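Local coordinates for uncharacterized protein (Thermus thermophilus HB8, PDB 6SCE) that acts as a type III CRISPR defence DNA nuclease that is activated by cyclic oligoadenylate, probably sensed through its CARF domains, at residues A[300-305]-A[426-431]; A[418-423]-A[545-550]; A[304-309]-A[333-338]. All coordinates share one frame; numbering follows the deposited sequence.

How the interactions relate
The three contacts converge around helix 303-312, which starts beside a bound adenylate. Interactions 1 and 3 share Pro-304 and Leu-305, and their centres lie about 7 Å apart. Leu-431 CD1 meets Phe-335 CD2 and Leu-431 CD2 meets Tyr-306 N, both at 3.7 Å, so helix 425-432 packs on both helices of interaction 3. Interaction 2, its centre about 11 Å from that of interaction 1, joins it through Leu-428 CD2 and Phe-547 CE1 at 3.7 Å. Tyr-306 OH lies 3.3 Å from Gly-423 CA, tying interactions 2 and 3. The adenine of A4 of chain B links interactions 1 and 2: its N6 is 3.7 Å from Val-303 CG1 and 3.1 Å from Gly-550 O.

Interaction 1 of 3, residues A[300-305]-A[426-431]. With nucleotides of chain B.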
loop_
_atom_site.group_PDB
_atom_site.type_symbol
_atom_site.label_atom_id
_atom_site.label_comp_id
_atom_site.label_asym_id
_atom_site.label_seq_id
_atom_site.Cartn_x
_atom_site.Cartn_y
_atom_site.Cartn_z
ATOM N N GLU A 300 1.852 -2.422 5.319
ATOM C CA GLU A 300 0.744 -1.684 4.751
ATOM C C GLU A 300 -0.172 -2.561 3.884
ATOM O O GLU A 300 -1.386 -2.422 3.918
ATOM C CB GLU A 300 1.255 -0.464 3.968
ATOM C CG GLU A 300 0.176 0.303 3.207
ATOM C CD GLU A 300 -0.888 0.931 4.105
ATOM O OE1 GLU A 300 -0.545 1.273 5.260
ATOM O OE2 GLU A 300 -2.065 1.104 3.647
ATOM N N GLN A 301 0.390 -3.489 3.129
ATOM C CA GLN A 301 -0.459 -4.303 2.231
ATOM C C GLN A 301 -0.990 -5.533 2.915
ATOM O O GLN A 301 -0.232 -6.375 3.362
ATOM C CB GLN A 301 0.297 -4.688 0.978
ATOM C CG GLN A 301 0.801 -3.523 0.195
ATOM C CD GLN A 301 -0.284 -2.534 -0.164
ATOM O OE1 GLN A 301 -1.354 -2.920 -0.658
ATOM N NE2 GLN A 301 -0.005 -1.244 0.021
ATOM N N ALA A 302 -2.310 -5.654 2.981
ATOM C CA ALA A 302 -2.920 -6.839 3.576
ATOM C C ALA A 302 -2.985 -8.035 2.625
ATOM O O ALA A 302 -2.981 -9.151 3.072
ATOM C CB ALA A 302 -4.326 -6.511 4.048
ATOM N N VAL A 303 -3.041 -7.798 1.314
ATOM C CA VAL A 303 -3.279 -8.909 0.374
ATOM C C VAL A 303 -2.229 -10.042 0.456
ATOM O O VAL A 303 -2.600 -11.197 0.460
ATOM C CB VAL A 303 -3.471 -8.401 -1.071
ATOM C CG1 VAL A 303 -3.426 -9.533 -2.077
ATOM C CG2 VAL A 303 -4.803 -7.655 -1.193
ATOM N N PRO A 304 -0.918 -9.719 0.540
ATOM C CA PRO A 304 0.056 -10.796 0.621
ATOM C C PRO A 304 -0.115 -11.683 1.834
ATOM O O PRO A 304 0.068 -12.905 1.766
ATOM C CB PRO A 304 1.399 -10.055 0.660
ATOM C CG PRO A 304 1.134 -8.772 -0.083
ATOM C CD PRO A 304 -0.282 -8.412 0.309
ATOM N N LEU A 305 -0.459 -11.080 2.961
ATOM C CA LEU A 305 -0.719 -11.844 4.158
ATOM C C LEU A 305 -1.941 -12.730 3.998
ATOM O O LEU A 305 -1.967 -13.873 4.447
ATOM C CB LEU A 305 -0.939 -10.901 5.333
ATOM C CG LEU A 305 -1.041 -11.545 6.724
ATOM C CD1 LEU A 305 0.022 -12.563 7.052
ATOM C CD2 LEU A 305 -0.991 -10.410 7.737
ATOM N N GLU A 426 -14.838 -9.803 2.472
ATOM C CA GLU A 426 -15.055 -9.384 3.836
ATOM C C GLU A 426 -13.913 -9.861 4.766
ATOM O O GLU A 426 -13.621 -9.192 5.754
ATOM C CB GLU A 426 -16.436 -9.811 4.357
ATOM C CG GLU A 426 -16.726 -11.301 4.344
ATOM C CD GLU A 426 -17.218 -11.829 3.000
ATOM O OE1 GLU A 426 -17.113 -11.138 1.947
ATOM O OE2 GLU A 426 -17.702 -12.973 2.993
ATOM N N ASP A 427 -13.271 -10.989 4.438
ATOM C CA ASP A 427 -12.142 -11.493 5.229
ATOM C C ASP A 427 -10.918 -10.646 4.979
ATOM O O ASP A 427 -10.250 -10.233 5.919
ATOM C CB ASP A 427 -11.854 -12.975 4.948
ATOM C CG ASP A 427 -12.928 -13.893 5.509
ATOM O OD1 ASP A 427 -13.800 -13.408 6.233
ATOM O OD2 ASP A 427 -12.924 -15.098 5.220
ATOM N N LEU A 428 -10.622 -10.359 3.717
ATOM C CA LEU A 428 -9.535 -9.460 3.423
ATOM C C LEU A 428 -9.721 -8.124 4.149
ATOM O O LEU A 428 -8.777 -7.598 4.777
ATOM C CB LEU A 428 -9.400 -9.235 1.925
ATOM C CG LEU A 428 -8.339 -8.228 1.497
ATOM C CD1 LEU A 428 -6.958 -8.660 1.982
ATOM C CD2 LEU A 428 -8.382 -8.131 -0.015
ATOM N N LEU A 429 -10.931 -7.569 4.071
ATOM C CA LEU A 429 -11.204 -6.287 4.695
ATOM C C LEU A 429 -11.032 -6.311 6.232
ATOM O O LEU A 429 -10.534 -5.333 6.804
ATOM C CB LEU A 429 -12.615 -5.792 4.316
ATOM C CG LEU A 429 -12.758 -5.161 2.936
ATOM C CD1 LEU A 429 -14.230 -5.122 2.543
ATOM C CD2 LEU A 429 -12.166 -3.765 2.876
ATOM N N ALA A 430 -11.438 -7.408 6.868
ATOM C CA ALA A 430 -11.213 -7.605 8.292
ATOM C C ALA A 430 -9.709 -7.556 8.590
ATOM O O ALA A 430 -9.238 -6.838 9.484
ATOM C CB ALA A 430 -11.810 -8.927 8.726
ATOM N N LEU A 431 -8.934 -8.274 7.781
ATOM C CA LEU A 431 -7.491 -8.319 7.990
ATOM C C LEU A 431 -6.902 -6.935 7.897
ATOM O O LEU A 431 -5.971 -6.582 8.616
ATOM C CB LEU A 431 -6.840 -9.276 6.981
ATOM C CG LEU A 431 -5.328 -9.410 7.021
ATOM C CD1 LEU A 431 -4.923 -10.095 8.311
ATOM C CD2 LEU A 431 -4.908 -10.235 5.808
ATOM P P A B 4 4.422 -3.422 1.855
ATOM O OP1 A B 4 4.075 -2.282 0.960
ATOM O OP2 A B 4 3.358 -4.013 2.741
ATOM O "O5'" A B 4 5.083 -4.570 0.961
ATOM C "C5'" A B 4 4.211 -5.376 0.155
ATOM C "C4'" A B 4 4.998 -5.881 -1.030
ATOM O "O4'" A B 4 4.260 -6.953 -1.684
ATOM C "C3'" A B 4 5.234 -4.814 -2.091
ATOM O "O3'" A B 4 6.468 -4.932 -2.793
ATOM C "C2'" A B 4 4.084 -5.104 -3.060
ATOM O "O2'" A B 4 4.295 -4.549 -4.338
ATOM C "C1'" A B 4 4.116 -6.621 -3.044
ATOM N N9 A B 4 2.933 -7.267 -3.594
ATOM C C8 A B 4 2.960 -8.252 -4.548
ATOM N N7 A B 4 1.766 -8.633 -4.921
ATOM C C5 A B 4 0.893 -7.826 -4.197
ATOM C C6 A B 4 -0.515 -7.738 -4.154
ATOM N N6 A B 4 -1.340 -8.472 -4.908
ATOM N N1 A B 4 -1.054 -6.803 -3.330
ATOM C C2 A B 4 -0.229 -6.043 -2.598
ATOM N N3 A B 4 1.107 -6.052 -2.538
ATOM C C4 A B 4 1.613 -6.977 -3.366
ATOM P P A B 3 11.388 -1.464 1.389
ATOM O OP1 A B 3 12.634 -1.784 2.196
ATOM O OP2 A B 3 11.347 -2.161 0.057
ATOM O "O5'" A B 3 10.108 -1.828 2.252
ATOM C "C5'" A B 3 8.782 -1.390 1.921
ATOM C "C4'" A B 3 7.845 -2.046 2.908
ATOM O "O4'" A B 3 8.127 -1.555 4.254
ATOM C "C3'" A B 3 6.359 -1.806 2.668
ATOM O "O3'" A B 3 5.729 -3.071 2.719
ATOM C "C2'" A B 3 5.959 -0.903 3.846
ATOM O "O2'" A B 3 4.606 -1.024 4.227
ATOM C "C1'" A B 3 6.905 -1.408 4.929
ATOM N N9 A B 3 7.117 -0.468 6.006
ATOM C C8 A B 3 7.443 0.861 5.878
ATOM N N7 A B 3 7.609 1.449 7.046
ATOM C C5 A B 3 7.418 0.439 7.975
ATOM C C6 A B 3 7.477 0.432 9.382
ATOM N N6 A B 3 7.798 1.506 10.097
ATOM N N1 A B 3 7.257 -0.752 9.999
ATOM C C2 A B 3 6.977 -1.831 9.258
ATOM N N3 A B 3 6.886 -1.944 7.927
ATOM C C4 A B 3 7.122 -0.753 7.344
#
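The cyclic oligoadenylate pocket of a Rossmann-like CARF domain is bordered by residues 300-305, where the loop after strand 293-297 turns into helix 303-312, and the side of that turn is packed by helix 425-432. Two backbone amides hold the ligand: Gln-301 N donates to OP2 of A4 of chain B at 3.0 Å with an N-H...O angle of 166°, and Glu-300 N donates to O2' of A3 of chain B over a longer 3.3 Å. Pro-304 CG lies 3.7 Å from the adenine N3 of A4. Val-303 faces two ways. Its CG1, anti to the backbone N (chi1 168°), reaches N6 of A4 at 3.7 Å, while CG2 meets Leu-428 CD2 at 3.8 Å. The other methyl of Leu-428, CD1, touches Ala-302 CB at 4.0 Å. One turn on, Leu-431 also splits its branches: CD2 lies in van der Waals contact with Ala-302 O, 3.5 Å away, and CD1 meets Leu-305 CD2 at 4.0 Å, the two leucines crossing obliquely. Side chain to side chain, the two segments meet through aliphatic carbons alone. Beyond it, Leu-431 also packs on Ala-332 and Phe-335 of helix 326-338, and Leu-428 on Leu-552 of strand 551-558.

Interaction 2 of 3, residues A[418-423]-A[545-550]; sequences VPWEEG and VFFHRG
Residues 418-423 bend through an inverse gamma turn centred on Pro-419 into a 3-10 segment at 420-422, and the CA atoms of Trp-420 and Arg-549 come within 5.6 Å of each other. Strand 541-548 ends in a tight turn: Arg-549 and Gly-550 both have positive phi (57° and 92°). The Trp-420 indole lies flat against this turn. Arg-549 CA sits 3.5 Å above the centroid of the five-membered ring and Gly-550 CA lies 3.9 Å from that of the six-membered ring, both CH-pi contacts on one face. Val-418 CG1 covers the opposite face. Trp-420 CZ3 meets Phe-547 CZ obliquely at 3.6 Å. A CB on Gly-550 would press on Trp-420 CZ2 and on Arg-549 O. Arg-549 bends at chi3, bringing NH1 to 3.7 Å from Trp-420 CD1, but guanidinium and indole planes are 75° apart, so they do not stack. A water bridges Val-418 O (2.6 Å) and Arg-549 NH1 (3.2 Å). Asp-406 accepts from Trp-420 NE1 through its carbonyl and pairs its carboxylate with Arg-549 NH2. The arrangement is a type I' beta hairpin, strands 541-548 and 551-558, whose Gly-550 O accepts a hydrogen bond from N6 of A4 of chain B.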
loop_
_atom_site.group_PDB
_atom_site.type_symbol
_atom_site.label_atom_id
_atom_site.label_comp_id
_atom_site.label_asym_id
_atom_site.label_seq_id
_atom_site.Cartn_x
_atom_site.Cartn_y
_atom_site.Cartn_z
ATOM N N VAL A 418 -2.561 -19.991 -5.968
ATOM C CA VAL A 418 -3.260 -19.753 -4.712
ATOM C C VAL A 418 -4.705 -20.191 -4.873
ATOM O O VAL A 418 -5.278 -19.972 -5.935
ATOM C CB VAL A 418 -3.209 -18.264 -4.392
ATOM C CG1 VAL A 418 -3.933 -17.934 -3.087
ATOM C CG2 VAL A 418 -1.753 -17.848 -4.258
ATOM N N PRO A 419 -5.302 -20.792 -3.835
ATOM C CA PRO A 419 -6.735 -21.134 -3.963
ATOM C C PRO A 419 -7.610 -19.892 -3.747
ATOM O O PRO A 419 -8.332 -19.783 -2.762
ATOM C CB PRO A 419 -6.962 -22.182 -2.878
ATOM C CG PRO A 419 -5.807 -22.077 -1.939
ATOM C CD PRO A 419 -4.681 -21.352 -2.630
ATOM N N TRP A 420 -7.575 -18.986 -4.702
ATOM C CA TRP A 420 -8.233 -17.701 -4.537
ATOM C C TRP A 420 -9.739 -17.869 -4.419
ATOM O O TRP A 420 -10.398 -17.018 -3.830
ATOM C CB TRP A 420 -7.973 -16.807 -5.730
ATOM C CG TRP A 420 -6.562 -16.302 -5.858
ATOM C CD1 TRP A 420 -5.714 -16.525 -6.887
ATOM C CD2 TRP A 420 -5.895 -15.415 -4.964
ATOM N NE1 TRP A 420 -4.528 -15.850 -6.672
ATOM C CE2 TRP A 420 -4.632 -15.144 -5.507
ATOM C CE3 TRP A 420 -6.250 -14.819 -3.750
ATOM C CZ2 TRP A 420 -3.701 -14.321 -4.870
ATOM C CZ3 TRP A 420 -5.318 -13.972 -3.126
ATOM C CH2 TRP A 420 -4.077 -13.743 -3.695
ATOM N N GLU A 421 -10.272 -18.960 -4.972
ATOM C CA GLU A 421 -11.712 -19.237 -4.901
ATOM C C GLU A 421 -12.213 -19.381 -3.467
ATOM O O GLU A 421 -13.403 -19.263 -3.216
ATOM C CB GLU A 421 -12.107 -20.463 -5.759
ATOM C CG GLU A 421 -11.648 -21.816 -5.223
ATOM C CD GLU A 421 -10.167 -22.098 -5.451
ATOM O OE1 GLU A 421 -9.466 -21.276 -6.088
ATOM O OE2 GLU A 421 -9.693 -23.154 -4.990
ATOM N N GLU A 422 -11.306 -19.619 -2.531
ATOM C CA GLU A 422 -11.639 -19.664 -1.098
ATOM C C GLU A 422 -11.601 -18.311 -0.419
ATOM O O GLU A 422 -11.889 -18.206 0.758
ATOM C CB GLU A 422 -10.670 -20.564 -0.352
ATOM C CG GLU A 422 -10.576 -21.986 -0.865
ATOM C CD GLU A 422 -9.513 -22.771 -0.125
ATOM O OE1 GLU A 422 -8.947 -22.237 0.869
ATOM O OE2 GLU A 422 -9.216 -23.905 -0.543
ATOM N N GLY A 423 -11.203 -17.289 -1.151
ATOM C CA GLY A 423 -11.093 -15.938 -0.622
ATOM C C GLY A 423 -12.453 -15.277 -0.505
ATOM O O GLY A 423 -13.426 -15.669 -1.194
ATOM N N VAL A 545 -18.587 -4.616 -3.813
ATOM C CA VAL A 545 -17.194 -4.995 -3.659
ATOM C C VAL A 545 -17.012 -6.399 -4.228
ATOM O O VAL A 545 -17.890 -7.259 -4.125
ATOM C CB VAL A 545 -16.718 -4.853 -2.189
ATOM C CG1 VAL A 545 -17.497 -5.766 -1.250
ATOM C CG2 VAL A 545 -15.218 -5.090 -2.049
ATOM N N PHE A 546 -15.875 -6.603 -4.885
ATOM C CA PHE A 546 -15.522 -7.941 -5.327
ATOM C C PHE A 546 -14.023 -8.183 -5.161
ATOM O O PHE A 546 -13.214 -7.231 -5.132
ATOM C CB PHE A 546 -16.056 -8.287 -6.747
ATOM C CG PHE A 546 -15.520 -7.439 -7.864
ATOM C CD1 PHE A 546 -16.139 -6.247 -8.206
ATOM C CD2 PHE A 546 -14.466 -7.888 -8.649
ATOM C CE1 PHE A 546 -15.668 -5.482 -9.265
ATOM C CE2 PHE A 546 -13.993 -7.140 -9.716
ATOM C CZ PHE A 546 -14.585 -5.929 -10.020
ATOM N N PHE A 547 -13.678 -9.462 -5.024
ATOM C CA PHE A 547 -12.291 -9.890 -4.860
ATOM C C PHE A 547 -11.981 -10.901 -5.959
ATOM O O PHE A 547 -12.750 -11.831 -6.174
ATOM C CB PHE A 547 -12.088 -10.480 -3.464
ATOM C CG PHE A 547 -10.679 -10.903 -3.189
ATOM C CD1 PHE A 547 -9.660 -9.975 -3.159
ATOM C CD2 PHE A 547 -10.368 -12.248 -2.990
ATOM C CE1 PHE A 547 -8.350 -10.360 -2.939
ATOM C CE2 PHE A 547 -9.062 -12.637 -2.750
ATOM C CZ PHE A 547 -8.052 -11.691 -2.726
ATOM N N HIS A 548 -10.895 -10.681 -6.699
ATOM C CA HIS A 548 -10.519 -11.636 -7.728
ATOM C C HIS A 548 -9.008 -11.724 -7.819
ATOM O O HIS A 548 -8.358 -10.760 -8.185
ATOM C CB HIS A 548 -11.106 -11.228 -9.079
ATOM C CG HIS A 548 -10.922 -12.262 -10.145
ATOM N ND1 HIS A 548 -11.271 -13.581 -9.960
ATOM C CD2 HIS A 548 -10.431 -12.171 -11.405
ATOM C CE1 HIS A 548 -10.982 -14.265 -11.057
ATOM N NE2 HIS A 548 -10.475 -13.433 -11.948
ATOM N N ARG A 549 -8.467 -12.875 -7.443
ATOM C CA ARG A 549 -7.048 -13.195 -7.661
ATOM C C ARG A 549 -6.006 -12.229 -7.080
ATOM O O ARG A 549 -4.995 -11.982 -7.708
ATOM C CB ARG A 549 -6.807 -13.375 -9.158
ATOM C CG ARG A 549 -7.645 -14.534 -9.705
ATOM C CD ARG A 549 -7.261 -14.916 -11.112
ATOM N NE ARG A 549 -5.845 -15.277 -11.260
ATOM C CZ ARG A 549 -5.297 -16.453 -10.949
ATOM N NH1 ARG A 549 -6.006 -17.445 -10.415
ATOM N NH2 ARG A 549 -4.002 -16.635 -11.165
ATOM N N GLY A 550 -6.228 -11.697 -5.882
ATOM C CA GLY A 550 -5.226 -10.795 -5.245
ATOM C C GLY A 550 -5.404 -9.301 -5.504
ATOM O O GLY A 550 -4.468 -8.457 -5.246
HETATM O O HOH W 1 -5.239 -19.910 -8.513
#

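Interaction 3 of 3, residues A[304-309]-A[333-338]; sequences PLYAAY and EAFFRG. With nucleotides of chain B.
Glu-333 OE2 is gripped by one bond within its own helix: Arg-337 NH2, one turn further on, donates at 3.0 Å with an angle of 158°. The donor approaches from above the carboxylate plane, while the oxygen lies close to the guanidinium plane. The other oxygen, OE1, pairs with Arg-345, so each carboxylate oxygen has an arginine partner. This polar surface is set apart from the contact itself, which is made of aromatic rings. Segments 304-309 and 333-338 run nearly parallel (18°), their axes 12.5 Å apart, a wide spacing bridged by large side chains. They belong to consecutive beta-alpha-beta crossovers, helix 303-312 leading to strand 316-321 and helix 326-338 to strand 342-347, as in a Rossmann-like CARF sheet. Phe-335, with CG anti to the backbone N, directs its edge at the face of Tyr-309 in a T-shaped pair, centroids 5.3 Å apart and planes at 83°. Its CZ also reaches Tyr-306 CE1 at 3.8 Å, meeting that ring at the edge and near its plane. Phe-336 differs, with CG anti to the carbonyl carbon, and its CE1 approaches Tyr-309 CD1 at 3.7 Å. Phe-335 CD2 lies over the centre of the Phe-336 ring, while Leu-305 CD1 meets Phe-336 CZ at that ring's edge, 3.9 Å away. An alanine here in place of Tyr-309 would remove the face that receives Phe-335 and the CD1 contact with Phe-336, and would probably loosen the packing between the two helices. Tyr-306 turns its hydroxyl to the backbone N of Arg-424, just before helix 425-432, and Phe-335 touches Asp-427 of that same helix.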
loop_
_atom_site.group_PDB
_atom_site.type_symbol
_atom_site.label_atom_id
_atom_site.label_comp_id
_atom_site.label_asym_id
_atom_site.label_seq_id
_atom_site.Cartn_x
_atom_site.Cartn_y
_atom_site.Cartn_z
ATOM N N PRO A 304 -0.918 -9.719 0.540
ATOM C CA PRO A 304 0.056 -10.796 0.621
ATOM C C PRO A 304 -0.115 -11.683 1.834
ATOM O O PRO A 304 0.068 -12.905 1.766
ATOM C CB PRO A 304 1.399 -10.055 0.660
ATOM C CG PRO A 304 1.134 -8.772 -0.083
ATOM C CD PRO A 304 -0.282 -8.412 0.309
ATOM N N LEU A 305 -0.459 -11.080 2.961
ATOM C CA LEU A 305 -0.719 -11.844 4.158
ATOM C C LEU A 305 -1.941 -12.730 3.998
ATOM O O LEU A 305 -1.967 -13.873 4.447
ATOM C CB LEU A 305 -0.939 -10.901 5.333
ATOM C CG LEU A 305 -1.041 -11.545 6.724
ATOM C CD1 LEU A 305 0.022 -12.563 7.052
ATOM C CD2 LEU A 305 -0.991 -10.410 7.737
ATOM N N TYR A 306 -2.958 -12.196 3.353
ATOM C CA TYR A 306 -4.167 -12.965 3.091
ATOM C C TYR A 306 -3.873 -14.141 2.125
ATOM O O TYR A 306 -4.344 -15.243 2.333
ATOM C CB TYR A 306 -5.230 -12.070 2.523
ATOM C CG TYR A 306 -6.578 -12.730 2.420
ATOM C CD1 TYR A 306 -7.162 -13.308 3.529
ATOM C CD2 TYR A 306 -7.275 -12.749 1.238
ATOM C CE1 TYR A 306 -8.401 -13.910 3.469
ATOM C CE2 TYR A 306 -8.531 -13.345 1.160
ATOM C CZ TYR A 306 -9.083 -13.924 2.278
ATOM O OH TYR A 306 -10.320 -14.524 2.232
ATOM N N ALA A 307 -3.096 -13.878 1.075
ATOM C CA ALA A 307 -2.689 -14.935 0.167
ATOM C C ALA A 307 -1.946 -16.007 0.907
ATOM O O ALA A 307 -2.171 -17.196 0.683
ATOM C CB ALA A 307 -1.833 -14.379 -0.964
ATOM N N ALA A 308 -1.052 -15.600 1.799
ATOM C CA ALA A 308 -0.280 -16.557 2.586
ATOM C C ALA A 308 -1.179 -17.434 3.459
ATOM O O ALA A 308 -0.920 -18.632 3.627
ATOM C CB ALA A 308 0.749 -15.840 3.432
ATOM N N TYR A 309 -2.195 -16.821 4.047
ATOM C CA TYR A 309 -3.203 -17.559 4.811
ATOM C C TYR A 309 -3.933 -18.589 3.909
ATOM O O TYR A 309 -4.089 -19.739 4.293
ATOM C CB TYR A 309 -4.195 -16.579 5.428
ATOM C CG TYR A 309 -5.455 -17.247 5.886
ATOM C CD1 TYR A 309 -5.442 -18.063 6.998
ATOM C CD2 TYR A 309 -6.635 -17.120 5.167
ATOM C CE1 TYR A 309 -6.590 -18.719 7.405
ATOM C CE2 TYR A 309 -7.795 -17.757 5.574
ATOM C CZ TYR A 309 -7.753 -18.562 6.694
ATOM O OH TYR A 309 -8.875 -19.218 7.118
ATOM N N GLU A 333 -4.084 -10.023 14.041
ATOM C CA GLU A 333 -4.301 -10.963 15.145
ATOM C C GLU A 333 -5.786 -11.339 15.257
ATOM O O GLU A 333 -6.115 -12.514 15.380
ATOM C CB GLU A 333 -3.773 -10.370 16.456
ATOM C CG GLU A 333 -3.895 -11.295 17.634
ATOM C CD GLU A 333 -3.429 -10.658 18.943
ATOM O OE1 GLU A 333 -3.638 -9.451 19.129
ATOM O OE2 GLU A 333 -2.892 -11.395 19.788
ATOM N N ALA A 334 -6.676 -10.351 15.177
ATOM C CA ALA A 334 -8.111 -10.607 15.324
ATOM C C ALA A 334 -8.601 -11.480 14.163
ATOM O O ALA A 334 -9.391 -12.413 14.343
ATOM C CB ALA A 334 -8.871 -9.306 15.369
ATOM N N PHE A 335 -8.097 -11.192 12.963
ATOM C CA PHE A 335 -8.460 -11.969 11.806
ATOM C C PHE A 335 -8.087 -13.432 11.948
ATOM O O PHE A 335 -8.929 -14.332 11.703
ATOM C CB PHE A 335 -7.837 -11.414 10.531
ATOM C CG PHE A 335 -7.998 -12.336 9.369
ATOM C CD1 PHE A 335 -9.229 -12.447 8.741
ATOM C CD2 PHE A 335 -6.950 -13.145 8.954
ATOM C CE1 PHE A 335 -9.399 -13.326 7.682
ATOM C CE2 PHE A 335 -7.124 -14.029 7.900
ATOM C CZ PHE A 335 -8.352 -14.108 7.261
ATOM N N PHE A 336 -6.840 -13.688 12.345
ATOM C CA PHE A 336 -6.364 -15.050 12.466
ATOM C C PHE A 336 -7.044 -15.772 13.633
ATOM O O PHE A 336 -7.451 -16.913 13.486
ATOM C CB PHE A 336 -4.840 -15.108 12.563
ATOM C CG PHE A 336 -4.138 -14.920 11.229
ATOM C CD1 PHE A 336 -4.110 -15.939 10.295
ATOM C CD2 PHE A 336 -3.502 -13.736 10.931
ATOM C CE1 PHE A 336 -3.456 -15.781 9.089
ATOM C CE2 PHE A 336 -2.862 -13.564 9.725
ATOM C CZ PHE A 336 -2.852 -14.582 8.795
ATOM N N ARG A 337 -7.232 -15.090 14.756
ATOM C CA ARG A 337 -7.987 -15.701 15.864
ATOM C C ARG A 337 -9.410 -16.064 15.460
ATOM O O ARG A 337 -9.907 -17.119 15.850
ATOM C CB ARG A 337 -8.051 -14.782 17.071
ATOM C CG ARG A 337 -6.763 -14.700 17.878
ATOM C CD ARG A 337 -7.001 -13.755 19.048
ATOM N NE ARG A 337 -5.795 -13.378 19.781
ATOM C CZ ARG A 337 -5.276 -14.071 20.791
ATOM N NH1 ARG A 337 -5.836 -15.209 21.198
ATOM N NH2 ARG A 337 -4.185 -13.624 21.400
ATOM N N GLY A 338 -10.047 -15.206 14.663
ATOM C CA GLY A 338 -11.409 -15.464 14.170
ATOM C C GLY A 338 -11.494 -16.685 13.276
ATOM O O GLY A 338 -12.545 -17.297 13.162
ATOM P P A B 4 4.422 -3.422 1.855
ATOM O OP1 A B 4 4.075 -2.282 0.960
ATOM O OP2 A B 4 3.358 -4.013 2.741
ATOM O "O5'" A B 4 5.083 -4.570 0.961
ATOM C "C5'" A B 4 4.211 -5.376 0.155
ATOM C "C4'" A B 4 4.998 -5.881 -1.030
ATOM O "O4'" A B 4 4.260 -6.953 -1.684
ATOM C "C3'" A B 4 5.234 -4.814 -2.091
ATOM O "O3'" A B 4 6.468 -4.932 -2.793
ATOM C "C2'" A B 4 4.084 -5.104 -3.060
ATOM O "O2'" A B 4 4.295 -4.549 -4.338
ATOM C "C1'" A B 4 4.116 -6.621 -3.044
ATOM N N9 A B 4 2.933 -7.267 -3.594
ATOM C C8 A B 4 2.960 -8.252 -4.548
ATOM N N7 A B 4 1.766 -8.633 -4.921
ATOM C C5 A B 4 0.893 -7.826 -4.197
ATOM C C6 A B 4 -0.515 -7.738 -4.154
ATOM N N6 A B 4 -1.340 -8.472 -4.908
ATOM N N1 A B 4 -1.054 -6.803 -3.330
ATOM C C2 A B 4 -0.229 -6.043 -2.598
ATOM N N3 A B 4 1.107 -6.052 -2.538
ATOM C C4 A B 4 1.613 -6.977 -3.366
#